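Local coordinates for cytochrome b5-domain protein (Methanococcoides burtonii, PDB 6VZ6) that binds heme b, whose iron it holds between two axial histidines, and probably serves in electron transfer as many cytochrome b5 domains do, at residues Glu8-Tyr13 with Tyr22-Gly27; Gly18-Phe23 with Val29-Glu34. All coordinates share one frame; numbering follows the deposited sequence.

Contact 1: residues Glu8-Tyr13 with Tyr22-Gly27; sequences EELAKY and YFAYKG. With HEM (protoporphyrin IX containing Fe), chain B.
Tyr-22 and Tyr-13 run alongside each other, their rings set at a slant, and together with Leu-10 they make up most of this contact. The two rings are neither stacked nor edge-to-face: their planes stand at 42° and their centroids are 5.2 Å apart. The tightest touch is at the root of one ring and the flank of the other, CB of Tyr-13 to CD2 of Tyr-22 at 3.5 Å, while CE2 of Tyr-22 reaches over one face of the Tyr-13 ring. Both tyrosines turn CG anti to their own carbonyl carbon (chi1 -53° for Tyr-13, -66° for Tyr-22), which keeps the rings abreast. Behind them the backbones join directly: N of Tyr-22 gives a fairly straight hydrogen bond to O of Tyr-13 at 2.9 Å.

Leu-10 splits its two methyls between neighbours along the strand. CD1 packs on CB of Tyr-22 at 3.8 Å, and CD2 meets CB of Ala-24 at 3.9 Å. Phe-23, between these two residues in sequence, points away from the helix, toward the heme side. Helix 7-12 thus packs against one face of the main sheet at strand 22-25, one of its two edge strands, and Leu-10 also reaches Leu-76 on strand 72-76.

Contact 2: residues Gly18-Phe23 with Val29-Glu34; sequences GEKCYF and VYDVTE. With HEM (protoporphyrin IX containing Fe), chain B.
Phe-23 and Tyr-30 form a hydrogen-bonded pair in the antiparallel hairpin of strands 22-25 and 28-31, part of the main sheet of this cytochrome b5 fold. Each backbone N bonds to the other's O, with N of Tyr-30 meeting O of Phe-23 at 2.8 Å. On their face of the sheet the Phe-23 ring is the bump, and its hollow has walls of different make. The methyls of Val-32 press on one side, CG1 to CE2 of Phe-23 at 3.5 Å, and CB of Tyr-30 meets CE1. Heme vinyl carbon CAC lies over one ring face, 3.7 Å from CZ of Phe-23. A chi1 of 56° folds the ring back over its own backbone and swings it onto Val-32 and Tyr-30.

On the opposite face, Val-29 CG1 sits against CB of Tyr-22, and CE1 of that tyrosine fits against the Asp-31 carboxylate, CG to CE1 3.5 Å. Ring and carboxylate planes are 67° apart, with OD1 at the ring's edge in its plane. OD2 looks outward to two waters; one also bonds Lys-20 NZ and Tyr-22 OH, the other reaches NZ only weakly. The lysine itself runs extended, crossing the Thr-33 side chain at about a right angle, with OG1 against CB of Lys-20.

Past the strands, N of Val-32 still bonds to O of Cys-21. Asp-31 OD1 closes an Asx turn by accepting from N of Thr-33, and takes the Thr-33 hydroxyl too, at 2.6 Å from OG1; that same OG1 accepts from N of Cys-21 at 2.9 Å.

Strand 22-25 serves both contacts, which share Tyr-22 and Phe-23 and have centres about 9 Å apart. Contact 2 is the more deeply buried and the larger, 496 Å² against 242 Å²; it ties neighbouring strands by repeated backbone bonds and ends in a watered polar patch at the Asp-31 turn. Contact 1 is partly buried and mostly apolar, a helix laid on the sheet, with a single backbone bond to the loop residue just after it. Tyr-22 takes part in both, and CD1 of Leu-10 reaches CG1 of Val-29 at 4.0 Å to bridge the two. Through Phe-23, on the other face of the sheet, both extend to the heme.

Contact 1: residues Glu8-Tyr13 with Tyr22-Gly27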
ATOM      1  N   GLU A   8      -1.620 -13.315   1.192  1.00 18.77           N
ATOM      2  CA  GLU A   8      -3.033 -13.471   1.522  1.00 23.98           C
ATOM      3  C   GLU A   8      -3.456 -12.522   2.638  1.00 19.47           C
ATOM      4  O   GLU A   8      -4.522 -11.907   2.559  1.00 20.26           O
ATOM      5  CB  GLU A   8      -3.323 -14.920   1.942  1.00 25.84           C
ATOM      6  CG  GLU A   8      -4.815 -15.238   2.101  1.00 52.95           C
ATOM      7  CD  GLU A   8      -5.114 -16.745   2.140  1.00 78.04           C
ATOM      8  OE1 GLU A   8      -6.162 -17.165   1.596  1.00 76.25           O
ATOM      9  OE2 GLU A   8      -4.305 -17.509   2.720  1.00 65.33           O
ATOM     10  N   GLU A   9      -2.626 -12.374   3.675  1.00 18.93           N
ATOM     11  CA  GLU A   9      -2.957 -11.456   4.757  1.00 13.95           C
ATOM     12  C   GLU A   9      -3.018 -10.023   4.260  1.00 17.87           C
ATOM     13  O   GLU A   9      -3.939  -9.256   4.596  1.00 15.42           O
ATOM     14  CB  GLU A   9      -1.914 -11.597   5.864  1.00 18.93           C
ATOM     15  CG  GLU A   9      -2.119 -12.854   6.732  1.00 26.61           C
ATOM     16  CD  GLU A   9      -0.897 -13.226   7.591  1.00 32.39           C
ATOM     17  OE1 GLU A   9       0.203 -12.622   7.447  1.00 28.80           O
ATOM     18  OE2 GLU A   9      -1.023 -14.144   8.420  1.00 37.44           O
ATOM     19  N   LEU A  10      -2.011  -9.618   3.491  1.00 16.51           N
ATOM     20  CA  LEU A  10      -1.960  -8.240   3.011  1.00 13.46           C
ATOM     21  C   LEU A  10      -3.211  -7.899   2.211  1.00 16.30           C
ATOM     22  O   LEU A  10      -3.701  -6.760   2.261  1.00 15.28           O
ATOM     23  CB  LEU A  10      -0.710  -8.035   2.158  1.00 15.39           C
ATOM     24  CG  LEU A  10      -0.574  -6.646   1.559  1.00 16.67           C
ATOM     25  CD1 LEU A  10      -0.448  -5.604   2.668  1.00 17.82           C
ATOM     26  CD2 LEU A  10       0.633  -6.611   0.637  1.00 14.13           C
ATOM     27  N   ALA A  11      -3.731  -8.881   1.462  1.00 18.94           N
ATOM     28  CA  ALA A  11      -4.865  -8.633   0.598  1.00 14.42           C
ATOM     29  C   ALA A  11      -6.092  -8.164   1.365  1.00 14.88           C
ATOM     30  O   ALA A  11      -6.960  -7.515   0.778  1.00 15.19           O
ATOM     31  CB  ALA A  11      -5.198  -9.899  -0.187  1.00 18.88           C
ATOM     32  N   LYS A  12      -6.174  -8.421   2.667  1.00 19.35           N
ATOM     33  CA  LYS A  12      -7.308  -7.914   3.434  1.00 18.59           C
ATOM     34  C   LYS A  12      -7.286  -6.395   3.562  1.00 22.80           C
ATOM     35  O   LYS A  12      -8.343  -5.759   3.657  1.00 21.08           O
ATOM     36  CB  LYS A  12      -7.304  -8.537   4.819  1.00 20.37           C
ATOM     37  CG  LYS A  12      -8.656  -8.565   5.500  1.00 46.09           C
ATOM     38  CD  LYS A  12      -8.524  -9.184   6.890  1.00 51.37           C
ATOM     39  CE  LYS A  12      -9.217  -8.349   7.959  1.00 45.22           C
ATOM     40  NZ  LYS A  12      -9.420  -9.121   9.226  1.00 53.83           N
ATOM     41  N   TYR A  13      -6.103  -5.792   3.578  1.00 18.00           N
ATOM     42  CA  TYR A  13      -5.978  -4.377   3.932  1.00 17.95           C
ATOM     43  C   TYR A  13      -5.978  -3.536   2.659  1.00 19.12           C
ATOM     44  O   TYR A  13      -5.002  -2.914   2.278  1.00 17.28           O
ATOM     45  CB  TYR A  13      -4.744  -4.181   4.817  1.00 12.75           C
ATOM     46  CG  TYR A  13      -4.815  -5.132   5.968  1.00 12.53           C
ATOM     47  CD1 TYR A  13      -5.815  -5.027   6.943  1.00 17.27           C
ATOM     48  CD2 TYR A  13      -3.954  -6.201   6.058  1.00 22.72           C
ATOM     49  CE1 TYR A  13      -5.916  -5.928   7.967  1.00 21.64           C
ATOM     50  CE2 TYR A  13      -4.048  -7.103   7.099  1.00 19.37           C
ATOM     51  CZ  TYR A  13      -5.025  -6.949   8.042  1.00 25.37           C
ATOM     52  OH  TYR A  13      -5.137  -7.870   9.047  1.00 21.45           O
ATOM     53  N   TYR A  22      -3.342  -0.618   3.047  1.00 13.11           N
ATOM     54  CA  TYR A  22      -1.924  -0.966   3.030  1.00 10.86           C
ATOM     55  C   TYR A  22      -1.519  -1.357   1.619  1.00 16.05           C
ATOM     56  O   TYR A  22      -2.366  -1.791   0.833  1.00 14.98           O
ATOM     57  CB  TYR A  22      -1.620  -2.165   3.926  1.00 13.25           C
ATOM     58  CG  TYR A  22      -1.831  -1.955   5.411  1.00 13.64           C
ATOM     59  CD1 TYR A  22      -2.089  -0.686   5.954  1.00 15.69           C
ATOM     60  CD2 TYR A  22      -1.747  -3.024   6.267  1.00 13.26           C
ATOM     61  CE1 TYR A  22      -2.249  -0.523   7.346  1.00 14.21           C
ATOM     62  CE2 TYR A  22      -1.895  -2.872   7.623  1.00 13.25           C
ATOM     63  CZ  TYR A  22      -2.155  -1.633   8.152  1.00 15.54           C
ATOM     64  OH  TYR A  22      -2.283  -1.595   9.497  1.00 17.62           O
ATOM     65  N   PHE A  23      -0.235  -1.188   1.298  1.00 12.58           N
ATOM     66  CA  PHE A  23       0.334  -1.851   0.125  1.00 10.73           C
ATOM     67  C   PHE A  23       1.780  -2.234   0.425  1.00 11.45           C
ATOM     68  O   PHE A  23       2.355  -1.829   1.427  1.00 13.83           O
ATOM     69  CB  PHE A  23       0.222  -1.012  -1.169  1.00 13.19           C
ATOM     70  CG  PHE A  23       0.837   0.347  -1.095  1.00 15.58           C
ATOM     71  CD1 PHE A  23       2.208   0.498  -0.988  1.00 15.07           C
ATOM     72  CD2 PHE A  23       0.035   1.494  -1.162  1.00 16.55           C
ATOM     73  CE1 PHE A  23       2.781   1.764  -0.907  1.00 13.96           C
ATOM     74  CE2 PHE A  23       0.604   2.759  -1.115  1.00 14.34           C
ATOM     75  CZ  PHE A  23       1.977   2.887  -0.954  1.00 17.39           C
ATOM     76  N   ALA A  24       2.361  -3.056  -0.428  1.00 15.05           N
ATOM     77  CA  ALA A  24       3.766  -3.401  -0.289  1.00 11.16           C
ATOM     78  C   ALA A  24       4.575  -2.755  -1.403  1.00 13.89           C
ATOM     79  O   ALA A  24       4.094  -2.537  -2.517  1.00 13.85           O
ATOM     80  CB  ALA A  24       3.965  -4.913  -0.278  1.00 13.56           C
ATOM     81  N   TYR A  25       5.796  -2.390  -1.052  1.00 13.92           N
ATOM     82  CA  TYR A  25       6.756  -1.836  -1.992  1.00 15.69           C
ATOM     83  C   TYR A  25       8.141  -2.282  -1.547  1.00 15.14           C
ATOM     84  O   TYR A  25       8.569  -1.936  -0.438  1.00 13.08           O
ATOM     85  CB  TYR A  25       6.665  -0.318  -2.047  1.00 11.63           C
ATOM     86  CG  TYR A  25       7.683   0.308  -2.979  1.00 10.88           C
ATOM     87  CD1 TYR A  25       7.481   0.294  -4.337  1.00 15.70           C
ATOM     88  CD2 TYR A  25       8.841   0.906  -2.494  1.00 16.01           C
ATOM     89  CE1 TYR A  25       8.381   0.876  -5.204  1.00 19.01           C
ATOM     90  CE2 TYR A  25       9.774   1.497  -3.363  1.00 13.70           C
ATOM     91  CZ  TYR A  25       9.522   1.455  -4.729  1.00 19.96           C
ATOM     92  OH  TYR A  25      10.376   2.023  -5.630  1.00 22.29           O
ATOM     93  N   LYS A  26       8.807  -3.094  -2.382  1.00 13.49           N
ATOM     94  CA  LYS A  26      10.153  -3.570  -2.080  1.00 15.19           C
ATOM     95  C   LYS A  26      10.238  -4.117  -0.659  1.00 16.48           C
ATOM     96  O   LYS A  26      11.084  -3.723   0.141  1.00 13.33           O
ATOM     97  CB  LYS A  26      11.162  -2.435  -2.326  1.00 16.15           C
ATOM     98  CG  LYS A  26      11.197  -2.056  -3.837  1.00 19.84           C
ATOM     99  CD  LYS A  26      12.288  -1.060  -4.173  1.00 27.06           C
ATOM    100  CE  LYS A  26      12.457  -0.901  -5.696  1.00 28.40           C
ATOM    101  NZ  LYS A  26      13.235   0.308  -6.030  1.00 43.63           N
ATOM    102  N   GLY A  27       9.315  -5.025  -0.342  1.00 15.02           N
ATOM    103  CA  GLY A  27       9.313  -5.718   0.921  1.00 16.66           C
ATOM    104  C   GLY A  27       8.673  -4.999   2.069  1.00 18.12           C
ATOM    105  O   GLY A  27       8.407  -5.642   3.102  1.00 16.88           O
TER
HETATM  106  CHA HEM B 101       0.989  10.270  -5.412  1.00 21.03           C
HETATM  107  CHB HEM B 101      -0.609   8.931  -9.708  1.00 15.97           C
HETATM  108  CHC HEM B 101       0.886   4.435  -8.958  1.00 15.68           C
HETATM  109  CHD HEM B 101       1.868   5.658  -4.385  1.00 13.29           C
HETATM  110  C1A HEM B 101       0.523  10.324  -6.688  1.00 21.25           C
HETATM  111  C2A HEM B 101       0.232  11.527  -7.427  1.00 22.01           C
HETATM  112  C3A HEM B 101      -0.237  11.139  -8.627  1.00 23.62           C
HETATM  113  C4A HEM B 101      -0.232   9.692  -8.653  1.00 18.30           C
HETATM  114  CMA HEM B 101      -0.701  11.988  -9.827  1.00 20.71           C
HETATM  115  CAA HEM B 101       0.434  12.951  -6.843  1.00 22.62           C
HETATM  116  CBA HEM B 101       1.067  13.926  -7.821  1.00 58.45           C
HETATM  117  CGA HEM B 101       2.531  13.678  -7.793  1.00 48.43           C
HETATM  118  O1A HEM B 101       2.989  13.277  -6.705  1.00 53.66           O
HETATM  119  O2A HEM B 101       3.215  13.874  -8.841  1.00 52.87           O
HETATM  120  C1B HEM B 101      -0.337   7.610  -9.854  1.00 19.91           C
HETATM  121  C2B HEM B 101      -0.708   6.894 -11.003  1.00 23.13           C
HETATM  122  C3B HEM B 101      -0.308   5.640 -10.865  1.00 20.05           C
HETATM  123  C4B HEM B 101       0.313   5.521  -9.558  1.00 17.75           C
HETATM  124  CMB HEM B 101      -1.401   7.505 -12.229  1.00 22.46           C
HETATM  125  CAB HEM B 101      -0.470   4.670 -12.053  1.00 24.59           C
HETATM  126  CBB HEM B 101       0.516   3.805 -12.323  1.00 19.15           C
HETATM  127  C1C HEM B 101       1.308   4.375  -7.654  1.00 17.52           C
HETATM  128  C2C HEM B 101       1.897   3.215  -7.001  1.00 19.40           C
HETATM  129  C3C HEM B 101       2.157   3.554  -5.723  1.00 14.86           C
HETATM  130  C4C HEM B 101       1.755   4.939  -5.544  1.00 14.61           C
HETATM  131  CMC HEM B 101       2.109   1.865  -7.710  1.00 14.74           C
HETATM  132  CAC HEM B 101       2.767   2.749  -4.531  1.00 20.22           C
HETATM  133  CBC HEM B 101       3.659   1.788  -4.676  1.00 23.64           C
HETATM  134  C1D HEM B 101       1.648   7.002  -4.235  1.00 19.73           C
HETATM  135  C2D HEM B 101       1.684   7.758  -2.993  1.00 17.98           C
HETATM  136  C3D HEM B 101       1.468   9.039  -3.278  1.00 16.48           C
HETATM  137  C4D HEM B 101       1.250   9.114  -4.700  1.00 17.07           C
HETATM  138  CMD HEM B 101       1.984   7.156  -1.598  1.00 17.49           C
HETATM  139  CAD HEM B 101       1.403  10.255  -2.315  1.00 15.33           C
HETATM  140  CBD HEM B 101      -0.005  10.318  -1.729  1.00 18.22           C
HETATM  141  CGD HEM B 101      -0.218  11.527  -0.841  1.00 21.43           C
HETATM  142  O1D HEM B 101      -1.279  11.629  -0.192  1.00 17.20           O
HETATM  143  O2D HEM B 101       0.709  12.353  -0.718  1.00 19.97           O
HETATM  144  NA  HEM B 101       0.251   9.228  -7.456  1.00 19.34           N
HETATM  145  NB  HEM B 101       0.260   6.746  -8.966  1.00 17.82           N
HETATM  146  NC  HEM B 101       1.262   5.416  -6.744  1.00 17.14           N
HETATM  147  ND  HEM B 101       1.364   7.861  -5.260  1.00 17.39           N
HETATM  148 FE   HEM B 101       0.798   7.357  -7.114  1.00 15.96          FE

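Contact 2: residues Gly18-Phe23 with Val29-Glu34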
ATOM      1  N   GLY A  18     -14.169  -0.974   6.026  1.00 18.85           N
ATOM      2  CA  GLY A  18     -13.650  -0.888   7.379  1.00 19.39           C
ATOM      3  C   GLY A  18     -12.202  -1.353   7.548  1.00 19.69           C
ATOM      4  O   GLY A  18     -11.691  -1.316   8.671  1.00 14.85           O
ATOM      5  N   GLU A  19     -11.544  -1.810   6.473  1.00 21.94           N
ATOM      6  CA  GLU A  19     -10.125  -2.142   6.519  1.00 14.23           C
ATOM      7  C   GLU A  19      -9.263  -0.951   6.117  1.00 14.75           C
ATOM      8  O   GLU A  19      -9.618  -0.173   5.235  1.00 15.39           O
ATOM      9  CB  GLU A  19      -9.827  -3.339   5.606  1.00 16.17           C
ATOM     10  CG  GLU A  19     -10.766  -4.507   5.761  1.00 31.75           C
ATOM     11  CD  GLU A  19     -10.663  -5.053   7.110  1.00 33.63           C
ATOM     12  OE1 GLU A  19      -9.516  -5.076   7.612  1.00 35.34           O
ATOM     13  OE2 GLU A  19     -11.710  -5.397   7.688  1.00 28.29           O
ATOM     14  N   LYS A  20      -8.119  -0.814   6.769  1.00 18.84           N
ATOM     15  CA  LYS A  20      -7.138   0.198   6.384  1.00 19.30           C
ATOM     16  C   LYS A  20      -6.567  -0.105   5.001  1.00 13.38           C
ATOM     17  O   LYS A  20      -6.721  -1.207   4.471  1.00 13.75           O
ATOM     18  CB  LYS A  20      -6.001   0.255   7.401  1.00 15.80           C
ATOM     19  CG  LYS A  20      -6.416   0.955   8.716  1.00 19.38           C
ATOM     20  CD  LYS A  20      -5.246   1.044   9.675  1.00 15.56           C
ATOM     21  CE  LYS A  20      -5.683   1.752  10.986  1.00 19.34           C
ATOM     22  NZ  LYS A  20      -4.543   2.021  11.883  1.00 23.62           N
ATOM     23  N   CYS A  21      -5.914   0.888   4.419  1.00 15.84           N
ATOM     24  CA  CYS A  21      -5.335   0.756   3.083  1.00 17.02           C
ATOM     25  C   CYS A  21      -3.817   0.627   3.196  1.00 16.88           C
ATOM     26  O   CYS A  21      -3.113   1.611   3.466  1.00 13.08           O
ATOM     27  CB  CYS A  21      -5.714   1.928   2.186  1.00 19.83           C
ATOM     28  SG  CYS A  21      -5.216   1.610   0.426  1.00 19.47           S
ATOM     29  N   TYR A  22      -3.342  -0.618   3.047  1.00 13.11           N
ATOM     30  CA  TYR A  22      -1.924  -0.966   3.030  1.00 10.86           C
ATOM     31  C   TYR A  22      -1.519  -1.357   1.619  1.00 16.05           C
ATOM     32  O   TYR A  22      -2.366  -1.791   0.833  1.00 14.98           O
ATOM     33  CB  TYR A  22      -1.620  -2.165   3.926  1.00 13.25           C
ATOM     34  CG  TYR A  22      -1.831  -1.955   5.411  1.00 13.64           C
ATOM     35  CD1 TYR A  22      -2.089  -0.686   5.954  1.00 15.69           C
ATOM     36  CD2 TYR A  22      -1.747  -3.024   6.267  1.00 13.26           C
ATOM     37  CE1 TYR A  22      -2.249  -0.523   7.346  1.00 14.21           C
ATOM     38  CE2 TYR A  22      -1.895  -2.872   7.623  1.00 13.25           C
ATOM     39  CZ  TYR A  22      -2.155  -1.633   8.152  1.00 15.54           C
ATOM     40  OH  TYR A  22      -2.283  -1.595   9.497  1.00 17.62           O
ATOM     41  N   PHE A  23      -0.235  -1.188   1.298  1.00 12.58           N
ATOM     42  CA  PHE A  23       0.334  -1.851   0.125  1.00 10.73           C
ATOM     43  C   PHE A  23       1.780  -2.234   0.425  1.00 11.45           C
ATOM     44  O   PHE A  23       2.355  -1.829   1.427  1.00 13.83           O
ATOM     45  CB  PHE A  23       0.222  -1.012  -1.169  1.00 13.19           C
ATOM     46  CG  PHE A  23       0.837   0.347  -1.095  1.00 15.58           C
ATOM     47  CD1 PHE A  23       2.208   0.498  -0.988  1.00 15.07           C
ATOM     48  CD2 PHE A  23       0.035   1.494  -1.162  1.00 16.55           C
ATOM     49  CE1 PHE A  23       2.781   1.764  -0.907  1.00 13.96           C
ATOM     50  CE2 PHE A  23       0.604   2.759  -1.115  1.00 14.34           C
ATOM     51  CZ  PHE A  23       1.977   2.887  -0.954  1.00 17.39           C
ATOM     52  N   VAL A  29       5.616  -2.838   3.966  1.00 13.62           N
ATOM     53  CA  VAL A  29       4.173  -2.609   3.954  1.00 14.35           C
ATOM     54  C   VAL A  29       3.916  -1.203   4.488  1.00 15.86           C
ATOM     55  O   VAL A  29       4.304  -0.871   5.611  1.00 16.69           O
ATOM     56  CB  VAL A  29       3.434  -3.676   4.769  1.00 17.18           C
ATOM     57  CG1 VAL A  29       1.955  -3.341   4.879  1.00 17.19           C
ATOM     58  CG2 VAL A  29       3.616  -5.064   4.156  1.00 15.39           C
ATOM     59  N   TYR A  30       3.332  -0.360   3.648  1.00 14.37           N
ATOM     60  CA  TYR A  30       3.042   1.026   3.963  1.00 14.77           C
ATOM     61  C   TYR A  30       1.574   1.172   4.306  1.00 16.10           C
ATOM     62  O   TYR A  30       0.714   0.508   3.703  1.00 13.47           O
ATOM     63  CB  TYR A  30       3.335   1.973   2.784  1.00 15.83           C
ATOM     64  CG  TYR A  30       4.800   2.257   2.547  1.00 14.18           C
ATOM     65  CD1 TYR A  30       5.394   3.439   2.954  1.00 14.36           C
ATOM     66  CD2 TYR A  30       5.590   1.318   1.898  1.00 11.86           C
ATOM     67  CE1 TYR A  30       6.761   3.658   2.713  1.00 12.29           C
ATOM     68  CE2 TYR A  30       6.980   1.561   1.644  1.00 16.20           C
ATOM     69  CZ  TYR A  30       7.524   2.706   2.073  1.00  9.64           C
ATOM     70  OH  TYR A  30       8.861   2.902   1.809  1.00 14.44           O
ATOM     71  N   ASP A  31       1.286   2.100   5.226  1.00 19.80           N
ATOM     72  CA  ASP A  31      -0.097   2.460   5.573  1.00 13.32           C
ATOM     73  C   ASP A  31      -0.423   3.813   4.952  1.00 15.96           C
ATOM     74  O   ASP A  31       0.121   4.833   5.389  1.00 14.62           O
ATOM     75  CB  ASP A  31      -0.271   2.519   7.092  1.00 17.17           C
ATOM     76  CG  ASP A  31      -1.682   2.880   7.506  1.00 17.98           C
ATOM     77  OD1 ASP A  31      -2.535   3.101   6.615  1.00 16.72           O
ATOM     78  OD2 ASP A  31      -1.941   2.923   8.731  1.00 22.45           O
ATOM     79  N   VAL A  32      -1.285   3.829   3.926  1.00 14.70           N
ATOM     80  CA  VAL A  32      -1.658   5.086   3.279  1.00 15.31           C
ATOM     81  C   VAL A  32      -3.124   5.428   3.537  1.00 16.95           C
ATOM     82  O   VAL A  32      -3.694   6.227   2.826  1.00 15.36           O
ATOM     83  CB  VAL A  32      -1.353   5.083   1.767  1.00 15.68           C
ATOM     84  CG1 VAL A  32       0.129   5.024   1.556  1.00 17.32           C
ATOM     85  CG2 VAL A  32      -2.063   3.922   1.079  1.00 17.14           C
ATOM     86  N   THR A  33      -3.728   4.838   4.569  1.00 15.39           N
ATOM     87  CA  THR A  33      -5.164   5.025   4.824  1.00 18.48           C
ATOM     88  C   THR A  33      -5.548   6.504   4.828  1.00 19.79           C
ATOM     89  O   THR A  33      -6.652   6.865   4.389  1.00 19.56           O
ATOM     90  CB  THR A  33      -5.529   4.402   6.190  1.00 21.55           C
ATOM     91  OG1 THR A  33      -5.153   3.035   6.214  1.00 18.93           O
ATOM     92  CG2 THR A  33      -7.011   4.526   6.493  1.00 22.76           C
ATOM     93  N   GLU A  34      -4.621   7.353   5.292  1.00 18.54           N
ATOM     94  CA  GLU A  34      -4.811   8.781   5.480  1.00 28.28           C
ATOM     95  C   GLU A  34      -4.664   9.588   4.208  1.00 29.77           C
ATOM     96  O   GLU A  34      -5.062  10.747   4.179  1.00 30.75           O
ATOM     97  CB  GLU A  34      -3.737   9.316   6.453  1.00 28.94           C
ATOM     98  CG  GLU A  34      -2.233   8.891   6.080  1.00 58.47           C
ATOM     99  CD  GLU A  34      -1.806   7.487   6.596  1.00 70.22           C
ATOM    100  OE1 GLU A  34      -1.107   7.366   7.612  1.00 60.25           O
ATOM    101  OE2 GLU A  34      -2.129   6.492   5.984  1.00 57.52           O
TER
HETATM  102  CHA HEM B 101       0.989  10.270  -5.412  1.00 21.03           C
HETATM  103  CHB HEM B 101      -0.609   8.931  -9.708  1.00 15.97           C
HETATM  104  CHC HEM B 101       0.886   4.435  -8.958  1.00 15.68           C
HETATM  105  CHD HEM B 101       1.868   5.658  -4.385  1.00 13.29           C
HETATM  106  C1A HEM B 101       0.523  10.324  -6.688  1.00 21.25           C
HETATM  107  C2A HEM B 101       0.232  11.527  -7.427  1.00 22.01           C
HETATM  108  C3A HEM B 101      -0.237  11.139  -8.627  1.00 23.62           C
HETATM  109  C4A HEM B 101      -0.232   9.692  -8.653  1.00 18.30           C
HETATM  110  CMA HEM B 101      -0.701  11.988  -9.827  1.00 20.71           C
HETATM  111  CAA HEM B 101       0.434  12.951  -6.843  1.00 22.62           C
HETATM  112  CBA HEM B 101       1.067  13.926  -7.821  1.00 58.45           C
HETATM  113  CGA HEM B 101       2.531  13.678  -7.793  1.00 48.43           C
HETATM  114  O1A HEM B 101       2.989  13.277  -6.705  1.00 53.66           O
HETATM  115  O2A HEM B 101       3.215  13.874  -8.841  1.00 52.87           O
HETATM  116  C1B HEM B 101      -0.337   7.610  -9.854  1.00 19.91           C
HETATM  117  C2B HEM B 101      -0.708   6.894 -11.003  1.00 23.13           C
HETATM  118  C3B HEM B 101      -0.308   5.640 -10.865  1.00 20.05           C
HETATM  119  C4B HEM B 101       0.313   5.521  -9.558  1.00 17.75           C
HETATM  120  CMB HEM B 101      -1.401   7.505 -12.229  1.00 22.46           C
HETATM  121  CAB HEM B 101      -0.470   4.670 -12.053  1.00 24.59           C
HETATM  122  CBB HEM B 101       0.516   3.805 -12.323  1.00 19.15           C
HETATM  123  C1C HEM B 101       1.308   4.375  -7.654  1.00 17.52           C
HETATM  124  C2C HEM B 101       1.897   3.215  -7.001  1.00 19.40           C
HETATM  125  C3C HEM B 101       2.157   3.554  -5.723  1.00 14.86           C
HETATM  126  C4C HEM B 101       1.755   4.939  -5.544  1.00 14.61           C
HETATM  127  CMC HEM B 101       2.109   1.865  -7.710  1.00 14.74           C
HETATM  128  CAC HEM B 101       2.767   2.749  -4.531  1.00 20.22           C
HETATM  129  CBC HEM B 101       3.659   1.788  -4.676  1.00 23.64           C
HETATM  130  C1D HEM B 101       1.648   7.002  -4.235  1.00 19.73           C
HETATM  131  C2D HEM B 101       1.684   7.758  -2.993  1.00 17.98           C
HETATM  132  C3D HEM B 101       1.468   9.039  -3.278  1.00 16.48           C
HETATM  133  C4D HEM B 101       1.250   9.114  -4.700  1.00 17.07           C
HETATM  134  CMD HEM B 101       1.984   7.156  -1.598  1.00 17.49           C
HETATM  135  CAD HEM B 101       1.403  10.255  -2.315  1.00 15.33           C
HETATM  136  CBD HEM B 101      -0.005  10.318  -1.729  1.00 18.22           C
HETATM  137  CGD HEM B 101      -0.218  11.527  -0.841  1.00 21.43           C
HETATM  138  O1D HEM B 101      -1.279  11.629  -0.192  1.00 17.20           O
HETATM  139  O2D HEM B 101       0.709  12.353  -0.718  1.00 19.97           O
HETATM  140  NA  HEM B 101       0.251   9.228  -7.456  1.00 19.34           N
HETATM  141  NB  HEM B 101       0.260   6.746  -8.966  1.00 17.82           N
HETATM  142  NC  HEM B 101       1.262   5.416  -6.744  1.00 17.14           N
HETATM  143  ND  HEM B 101       1.364   7.861  -5.260  1.00 17.39           N
HETATM  144 FE   HEM B 101       0.798   7.357  -7.114  1.00 15.96          FE
HETATM  145  O   HOH W   1      -1.920   0.881  10.579  1.00 23.45           O
HETATM  146  O   HOH W   2      -3.901   4.578   9.729  1.00 30.21           O